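Local coordinates for protein irisin (Homo sapiens, PDB 4LSD) that acts as a secreted hormone that probably mediates benefits of muscular exercise, inducing browning of white adipose tissue by stimulating UCP1 expression, at residues A[3-8]-A[82-87]; A[69-74]-A[88-93]. One frame throughout, in Å; residues are numbered along the deposited sequence.

Interaction 1. Residues A[3-8]-A[82-87]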
ATOM      1  N   PRO A   3     -19.717   2.568   8.806  1.00 58.57           N
ATOM      2  CA  PRO A   3     -20.225   2.094   7.513  1.00 54.42           C
ATOM      3  C   PRO A   3     -20.288   0.573   7.447  1.00 52.06           C
ATOM      4  O   PRO A   3     -19.768  -0.128   8.312  1.00 50.72           O
ATOM      5  CB  PRO A   3     -19.207   2.618   6.497  1.00 53.99           C
ATOM      6  CG  PRO A   3     -18.151   3.326   7.300  1.00 55.76           C
ATOM      7  CD  PRO A   3     -18.286   2.889   8.715  1.00 57.37           C
ATOM      8  N   SER A   4     -20.908   0.080   6.386  1.00 54.52           N
ATOM      9  CA  SER A   4     -21.047  -1.348   6.169  1.00 52.75           C
ATOM     10  C   SER A   4     -19.849  -1.859   5.386  1.00 49.99           C
ATOM     11  O   SER A   4     -19.268  -1.138   4.566  1.00 49.36           O
ATOM     12  CB  SER A   4     -22.330  -1.642   5.386  1.00 56.98           C
ATOM     13  OG  SER A   4     -23.458  -1.050   6.009  1.00 64.14           O
ATOM     14  N   ALA A   5     -19.483  -3.105   5.647  1.00 46.42           N
ATOM     15  CA  ALA A   5     -18.360  -3.711   4.966  1.00 45.88           C
ATOM     16  C   ALA A   5     -18.552  -3.541   3.474  1.00 45.79           C
ATOM     17  O   ALA A   5     -19.658  -3.281   3.013  1.00 51.36           O
ATOM     18  CB  ALA A   5     -18.286  -5.185   5.303  1.00 46.16           C
ATOM     19  N   PRO A   6     -17.464  -3.645   2.704  1.00 50.81           N
ATOM     20  CA  PRO A   6     -17.525  -3.510   1.248  1.00 48.56           C
ATOM     21  C   PRO A   6     -18.198  -4.758   0.689  1.00 47.83           C
ATOM     22  O   PRO A   6     -18.097  -5.826   1.286  1.00 50.46           O
ATOM     23  CB  PRO A   6     -16.053  -3.439   0.842  1.00 50.49           C
ATOM     24  CG  PRO A   6     -15.412  -2.782   2.004  1.00 49.33           C
ATOM     25  CD  PRO A   6     -16.088  -3.433   3.194  1.00 45.38           C
ATOM     26  N   VAL A   7     -18.871  -4.626  -0.449  1.00 48.06           N
ATOM     27  CA  VAL A   7     -19.545  -5.767  -1.075  1.00 47.48           C
ATOM     28  C   VAL A   7     -19.032  -5.921  -2.500  1.00 50.76           C
ATOM     29  O   VAL A   7     -18.389  -5.021  -3.039  1.00 54.22           O
ATOM     30  CB  VAL A   7     -21.081  -5.566  -1.169  1.00 40.64           C
ATOM     31  CG1 VAL A   7     -21.702  -5.519   0.204  1.00 36.43           C
ATOM     32  CG2 VAL A   7     -21.380  -4.275  -1.923  1.00 45.18           C
ATOM     33  N   ASN A   8     -19.313  -7.063  -3.110  1.00 49.19           N
ATOM     34  CA  ASN A   8     -18.907  -7.275  -4.486  1.00 50.10           C
ATOM     35  C   ASN A   8     -17.425  -7.040  -4.720  1.00 49.78           C
ATOM     36  O   ASN A   8     -17.037  -6.430  -5.720  1.00 51.59           O
ATOM     37  CB  ASN A   8     -19.706  -6.335  -5.379  1.00 57.05           C
ATOM     38  CG  ASN A   8     -21.198  -6.598  -5.309  1.00 60.90           C
ATOM     39  OD1 ASN A   8     -22.008  -5.669  -5.205  1.00 62.29           O
ATOM     40  ND2 ASN A   8     -21.571  -7.871  -5.378  1.00 59.34           N
ATOM     41  N   GLN A  82     -14.996   2.979  10.890  1.00 53.17           N
ATOM     42  CA  GLN A  82     -14.537   2.031   9.896  1.00 52.26           C
ATOM     43  C   GLN A  82     -15.495   0.844   9.903  1.00 52.52           C
ATOM     44  O   GLN A  82     -16.156   0.573  10.910  1.00 52.66           O
ATOM     45  CB  GLN A  82     -13.127   1.569  10.256  1.00 51.80           C
ATOM     46  CG  GLN A  82     -13.035   0.968  11.662  1.00 59.31           C
ATOM     47  CD  GLN A  82     -11.629   0.538  12.037  1.00 63.60           C
ATOM     48  OE1 GLN A  82     -10.719   1.361  12.120  1.00 70.81           O
ATOM     49  NE2 GLN A  82     -11.445  -0.757  12.269  1.00 67.56           N
ATOM     50  N   SER A  83     -15.551   0.129   8.786  1.00 49.15           N
ATOM     51  CA  SER A  83     -16.439  -1.018   8.669  1.00 49.27           C
ATOM     52  C   SER A  83     -15.739  -2.334   8.926  1.00 49.32           C
ATOM     53  O   SER A  83     -14.518  -2.388   9.007  1.00 49.05           O
ATOM     54  CB  SER A  83     -17.007  -1.090   7.257  1.00 48.52           C
ATOM     55  OG  SER A  83     -16.098  -1.773   6.416  1.00 46.25           O
ATOM     56  N   PRO A  84     -16.519  -3.413   9.084  1.00 50.21           N
ATOM     57  CA  PRO A  84     -15.908  -4.723   9.315  1.00 46.34           C
ATOM     58  C   PRO A  84     -15.293  -5.173   8.004  1.00 43.25           C
ATOM     59  O   PRO A  84     -15.561  -4.581   6.965  1.00 46.06           O
ATOM     60  CB  PRO A  84     -17.087  -5.611   9.747  1.00 42.93           C
ATOM     61  CG  PRO A  84     -18.325  -4.805   9.432  1.00 44.79           C
ATOM     62  CD  PRO A  84     -17.895  -3.386   9.608  1.00 42.63           C
ATOM     63  N   ALA A  85     -14.468  -6.211   8.049  1.00 43.00           N
ATOM     64  CA  ALA A  85     -13.843  -6.706   6.829  1.00 42.63           C
ATOM     65  C   ALA A  85     -14.894  -7.240   5.862  1.00 47.38           C
ATOM     66  O   ALA A  85     -15.907  -7.798   6.273  1.00 48.77           O
ATOM     67  CB  ALA A  85     -12.852  -7.808   7.153  1.00 33.92           C
ATOM     68  N   SER A  86     -14.633  -7.079   4.573  1.00 45.45           N
ATOM     69  CA  SER A  86     -15.525  -7.585   3.553  1.00 45.38           C
ATOM     70  C   SER A  86     -15.261  -9.080   3.619  1.00 51.96           C
ATOM     71  O   SER A  86     -14.436  -9.541   4.417  1.00 48.87           O
ATOM     72  CB  SER A  86     -15.083  -7.105   2.178  1.00 43.94           C
ATOM     73  OG  SER A  86     -13.818  -7.682   1.877  1.00 35.62           O
ATOM     74  N   GLU A  87     -15.922  -9.833   2.747  1.00 55.07           N
ATOM     75  CA  GLU A  87     -15.691 -11.268   2.686  1.00 55.78           C
ATOM     76  C   GLU A  87     -14.330 -11.422   2.018  1.00 55.88           C
ATOM     77  O   GLU A  87     -13.984 -10.665   1.108  1.00 56.14           O
ATOM     78  CB  GLU A  87     -16.744 -11.971   1.821  1.00 54.47           C
ATOM     79  CG  GLU A  87     -18.080 -12.172   2.482  1.00 59.13           C
ATOM     80  CD  GLU A  87     -17.963 -12.832   3.845  1.00 65.45           C
ATOM     81  OE1 GLU A  87     -17.258 -13.866   3.944  1.00 64.87           O
ATOM     82  OE2 GLU A  87     -18.580 -12.315   4.811  1.00 62.17           O
TER

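Interaction 2. Residues A[69-74]-A[88-93]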
ATOM      1  N   GLU A  69      -1.238 -18.218  -4.420  1.00 51.36           N
ATOM      2  CA  GLU A  69      -2.566 -17.894  -3.906  1.00 52.17           C
ATOM      3  C   GLU A  69      -2.536 -16.797  -2.839  1.00 51.14           C
ATOM      4  O   GLU A  69      -1.705 -16.817  -1.931  1.00 51.31           O
ATOM      5  CB  GLU A  69      -3.211 -19.151  -3.331  1.00 56.37           C
ATOM      6  CG  GLU A  69      -3.498 -20.219  -4.370  1.00 65.33           C
ATOM      7  CD  GLU A  69      -4.097 -21.475  -3.764  1.00 76.46           C
ATOM      8  OE1 GLU A  69      -3.376 -22.205  -3.044  1.00 78.22           O
ATOM      9  OE2 GLU A  69      -5.298 -21.728  -4.004  1.00 81.24           O
ATOM     10  N   TYR A  70      -3.462 -15.850  -2.948  1.00 50.03           N
ATOM     11  CA  TYR A  70      -3.540 -14.732  -2.016  1.00 45.82           C
ATOM     12  C   TYR A  70      -4.913 -14.573  -1.399  1.00 44.99           C
ATOM     13  O   TYR A  70      -5.910 -15.057  -1.924  1.00 47.95           O
ATOM     14  CB  TYR A  70      -3.193 -13.434  -2.733  1.00 46.03           C
ATOM     15  CG  TYR A  70      -1.727 -13.265  -3.040  1.00 45.75           C
ATOM     16  CD1 TYR A  70      -0.881 -12.622  -2.140  1.00 48.60           C
ATOM     17  CD2 TYR A  70      -1.184 -13.742  -4.230  1.00 45.24           C
ATOM     18  CE1 TYR A  70       0.468 -12.453  -2.415  1.00 41.96           C
ATOM     19  CE2 TYR A  70       0.166 -13.583  -4.516  1.00 47.36           C
ATOM     20  CZ  TYR A  70       0.982 -12.936  -3.605  1.00 45.39           C
ATOM     21  OH  TYR A  70       2.311 -12.767  -3.890  1.00 45.26           O
ATOM     22  N   ILE A  71      -4.952 -13.876  -0.276  1.00 46.19           N
ATOM     23  CA  ILE A  71      -6.194 -13.607   0.410  1.00 48.63           C
ATOM     24  C   ILE A  71      -6.164 -12.128   0.729  1.00 48.53           C
ATOM     25  O   ILE A  71      -5.250 -11.635   1.383  1.00 46.64           O
ATOM     26  CB  ILE A  71      -6.322 -14.407   1.699  1.00 49.29           C
ATOM     27  CG1 ILE A  71      -6.140 -15.893   1.398  1.00 52.95           C
ATOM     28  CG2 ILE A  71      -7.696 -14.166   2.314  1.00 43.66           C
ATOM     29  CD1 ILE A  71      -6.249 -16.765   2.616  1.00 54.39           C
ATOM     30  N   VAL A  72      -7.178 -11.430   0.240  1.00 47.82           N
ATOM     31  CA  VAL A  72      -7.296  -9.996   0.406  1.00 41.06           C
ATOM     32  C   VAL A  72      -8.596  -9.662   1.105  1.00 41.28           C
ATOM     33  O   VAL A  72      -9.626 -10.259   0.811  1.00 44.94           O
ATOM     34  CB  VAL A  72      -7.288  -9.311  -0.982  1.00 44.13           C
ATOM     35  CG1 VAL A  72      -7.995  -7.961  -0.932  1.00 39.61           C
ATOM     36  CG2 VAL A  72      -5.860  -9.155  -1.471  1.00 41.25           C
ATOM     37  N   HIS A  73      -8.555  -8.713   2.033  1.00 39.89           N
ATOM     38  CA  HIS A  73      -9.768  -8.277   2.720  1.00 41.83           C
ATOM     39  C   HIS A  73      -9.848  -6.776   2.540  1.00 42.55           C
ATOM     40  O   HIS A  73      -8.840  -6.081   2.631  1.00 48.06           O
ATOM     41  CB  HIS A  73      -9.733  -8.576   4.222  1.00 41.37           C
ATOM     42  CG  HIS A  73      -9.830 -10.031   4.556  1.00 49.93           C
ATOM     43  ND1 HIS A  73     -11.000 -10.631   4.956  1.00 55.11           N
ATOM     44  CD2 HIS A  73      -8.889 -11.004   4.529  1.00 48.73           C
ATOM     45  CE1 HIS A  73     -10.780 -11.922   5.160  1.00 53.05           C
ATOM     46  NE2 HIS A  73      -9.511 -12.169   4.906  1.00 50.35           N
ATOM     47  N   VAL A  74     -11.046  -6.274   2.284  1.00 37.25           N
ATOM     48  CA  VAL A  74     -11.224  -4.847   2.109  1.00 40.35           C
ATOM     49  C   VAL A  74     -12.070  -4.327   3.255  1.00 42.41           C
ATOM     50  O   VAL A  74     -12.898  -5.047   3.799  1.00 48.09           O
ATOM     51  CB  VAL A  74     -11.934  -4.528   0.779  1.00 42.29           C
ATOM     52  CG1 VAL A  74     -11.964  -3.021   0.553  1.00 38.68           C
ATOM     53  CG2 VAL A  74     -11.230  -5.220  -0.362  1.00 39.67           C
ATOM     54  N   PRO A  88     -13.536 -12.399   2.464  1.00 55.03           N
ATOM     55  CA  PRO A  88     -12.217 -12.610   1.871  1.00 54.49           C
ATOM     56  C   PRO A  88     -12.316 -12.907   0.399  1.00 55.41           C
ATOM     57  O   PRO A  88     -13.210 -13.634  -0.014  1.00 60.94           O
ATOM     58  CB  PRO A  88     -11.663 -13.808   2.654  1.00 55.28           C
ATOM     59  CG  PRO A  88     -12.882 -14.407   3.342  1.00 52.86           C
ATOM     60  CD  PRO A  88     -13.702 -13.210   3.679  1.00 53.45           C
ATOM     61  N   VAL A  89     -11.426 -12.326  -0.396  1.00 54.90           N
ATOM     62  CA  VAL A  89     -11.411 -12.626  -1.813  1.00 51.26           C
ATOM     63  C   VAL A  89     -10.144 -13.437  -1.997  1.00 53.21           C
ATOM     64  O   VAL A  89      -9.078 -13.058  -1.501  1.00 50.26           O
ATOM     65  CB  VAL A  89     -11.371 -11.367  -2.695  1.00 55.50           C
ATOM     66  CG1 VAL A  89     -10.870 -11.731  -4.103  1.00 50.09           C
ATOM     67  CG2 VAL A  89     -12.772 -10.791  -2.804  1.00 60.88           C
ATOM     68  N   LEU A  90     -10.272 -14.577  -2.669  1.00 50.77           N
ATOM     69  CA  LEU A  90      -9.138 -15.459  -2.889  1.00 48.35           C
ATOM     70  C   LEU A  90      -8.792 -15.539  -4.350  1.00 47.81           C
ATOM     71  O   LEU A  90      -9.663 -15.479  -5.209  1.00 50.86           O
ATOM     72  CB  LEU A  90      -9.444 -16.860  -2.368  1.00 52.55           C
ATOM     73  CG  LEU A  90      -9.714 -16.936  -0.868  1.00 59.09           C
ATOM     74  CD1 LEU A  90     -11.201 -16.710  -0.616  1.00 63.05           C
ATOM     75  CD2 LEU A  90      -9.281 -18.300  -0.332  1.00 64.26           C
ATOM     76  N   PHE A  91      -7.513 -15.667  -4.644  1.00 46.14           N
ATOM     77  CA  PHE A  91      -7.120 -15.758  -6.023  1.00 48.47           C
ATOM     78  C   PHE A  91      -5.714 -16.292  -6.123  1.00 48.63           C
ATOM     79  O   PHE A  91      -4.998 -16.401  -5.130  1.00 52.81           O
ATOM     80  CB  PHE A  91      -7.264 -14.387  -6.705  1.00 51.94           C
ATOM     81  CG  PHE A  91      -6.376 -13.309  -6.134  1.00 55.04           C
ATOM     82  CD1 PHE A  91      -5.141 -13.020  -6.724  1.00 48.99           C
ATOM     83  CD2 PHE A  91      -6.785 -12.559  -5.028  1.00 52.18           C
ATOM     84  CE1 PHE A  91      -4.328 -11.998  -6.225  1.00 48.56           C
ATOM     85  CE2 PHE A  91      -5.977 -11.530  -4.517  1.00 50.82           C
ATOM     86  CZ  PHE A  91      -4.746 -11.250  -5.119  1.00 45.97           C
ATOM     87  N   LYS A  92      -5.333 -16.658  -7.329  1.00 49.10           N
ATOM     88  CA  LYS A  92      -4.023 -17.198  -7.543  1.00 54.51           C
ATOM     89  C   LYS A  92      -3.454 -16.567  -8.788  1.00 58.84           C
ATOM     90  O   LYS A  92      -4.140 -16.406  -9.800  1.00 60.84           O
ATOM     91  CB  LYS A  92      -4.106 -18.714  -7.695  1.00 57.76           C
ATOM     92  CG  LYS A  92      -2.786 -19.378  -8.027  1.00 62.05           C
ATOM     93  CD  LYS A  92      -2.939 -20.880  -8.081  1.00 62.34           C
ATOM     94  CE  LYS A  92      -1.683 -21.534  -8.620  1.00 69.02           C
ATOM     95  NZ  LYS A  92      -1.836 -23.015  -8.696  1.00 75.96           N
ATOM     96  N   THR A  93      -2.191 -16.196  -8.702  1.00 61.66           N
ATOM     97  CA  THR A  93      -1.533 -15.572  -9.824  1.00 63.29           C
ATOM     98  C   THR A  93      -1.095 -16.603 -10.862  1.00 63.72           C
ATOM     99  O   THR A  93      -0.776 -17.742 -10.533  1.00 62.59           O
ATOM    100  CB  THR A  93      -0.299 -14.789  -9.356  1.00 60.62           C
ATOM    101  OG1 THR A  93       0.508 -15.645  -8.543  1.00 56.09           O
ATOM    102  CG2 THR A  93      -0.716 -13.556  -8.559  1.00 56.91           C
TER

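Interaction 1. Residues A[3-8]-A[82-87]
At one end of the fibronectin type III sandwich, the proline-rich lead-in to the first strand, Pro-3 to Pro-6, runs in nearly the same direction as the Ser-Pro-Ala-Ser segment that precedes the last strand. The two chains meet by packing, with no hydrogen bond between them. Ser-83 points toward the 3-8 segment: its CB lies 3.1 Å from Pro-3 O, and its OG comes to 3.3 Å from Ala-5 CA and 3.6 Å from Pro-6 CD. With chi1 at 85°, this hydroxyl sits between the backbone N and the carbonyl carbon, where it can reach its own chain, donating to Pro-84 O at 2.9 Å; it is also bonded to Ala-76 N, so a buried hydroxyl lying against Ala-5 CA and Pro-6 CD is gripped twice. Ala-5 sits against the same carbonyl, its CA making a CA-H...O contact to Pro-84 O at 3.5 Å with the methyl packed close by, and it touches the Pro-84 ring more loosely at CG. Further along, the Pro-6 ring lies beside Ser-86, whose CB approaches Pro-6 O at 3.4 Å. Ser-86 OG bonds the next residue's carbonyl, Glu-87 O, from above its plane, and Val-74 N of strand 69-78. Pro-6 itself continues onto Trp-23 and Val-74 of the two sheets, while Pro-3 reaches Ser-78. The N-terminal lead-in thus packs on the loop before the last strand, with Ser-83 and Ser-86 each bonded to strand 69-78, and closes one end of the fibronectin type III sandwich.

Interaction 2. Residues A[69-74]-A[88-93]
Tyr-70 and Phe-91 face each other as a hydrogen-bonded pair of the antiparallel hairpin formed by strands 69-78 and 89-92, and their side chains show how two aromatic residues share one sheet face without stacking fully. Phe-91 CG lies between its backbone N and carbonyl carbon (chi1 63°), which tips the ring across the neighbouring strand and under the Tyr-70 methylene: Tyr-70 CB stands 3.9 Å from the centroid of the Phe-91 ring, over its face, in a CH-pi contact. The rings themselves are nearly parallel, their planes 21° apart, but slid so far that they barely overlap. Val-72 CG2 meets the edge of the same ring, 3.9 Å from Phe-91 CE2, and the Tyr-70 ring continues past Thr-93 CG2. On the opposite face, Ile-71 CG2 packs against Pro-88 CB. The Pro-88 ring lies alongside His-73, CB reaching 3.3 Å from His-73 CE1, while Pro-88 CA lies over one face of the imidazole, toward its rim. Glu-69 and Lys-92 touch through methylenes, CG to CB at 3.7 Å; their charged ends stay apart. Two reciprocal backbone pairs hold the register, the shortest bond running from Tyr-70 N to Phe-91 O at 2.7 Å. Val-89 and Phe-91 reach Val-11, and Val-72 and Phe-91 reach Leu-61, in the facing sheet. Thr-93 OG1 bonds Glu-65 O and Thr-68 N, and the Tyr-70 hydroxyl bonds Glu-65 N, so both side chains are tied to the loop before strand 69-78. The Tyr-70 bond, made to the chain five residues earlier, is a tyrosine corner, a hallmark of Greek-key sandwiches such as the fibronectin type III domain.

The hairpin of strands 69-78 and 89-92 is paired in interaction 2, and its connecting loop is covered by the N-terminal segment in interaction 1. Interaction 2 is regular sheet pairing, with one face buried against strands 9-12 and 58-61 and the other nearer the surface; interaction 1 is irregular, joining two loops by van der Waals contact, its serine hydroxyls bonding within their own hairpin. They meet where Ser-86 N lies 2.8 Å from Val-74 O, a probable hydrogen bond leading into the ladder between 69-74 and 88-93. Neither touches the second subunit. Within this chain strand 89-92 ends the sheet, yet the Tyr-70 side chain is about 7 Å from that of Arg-47, required for dimerization.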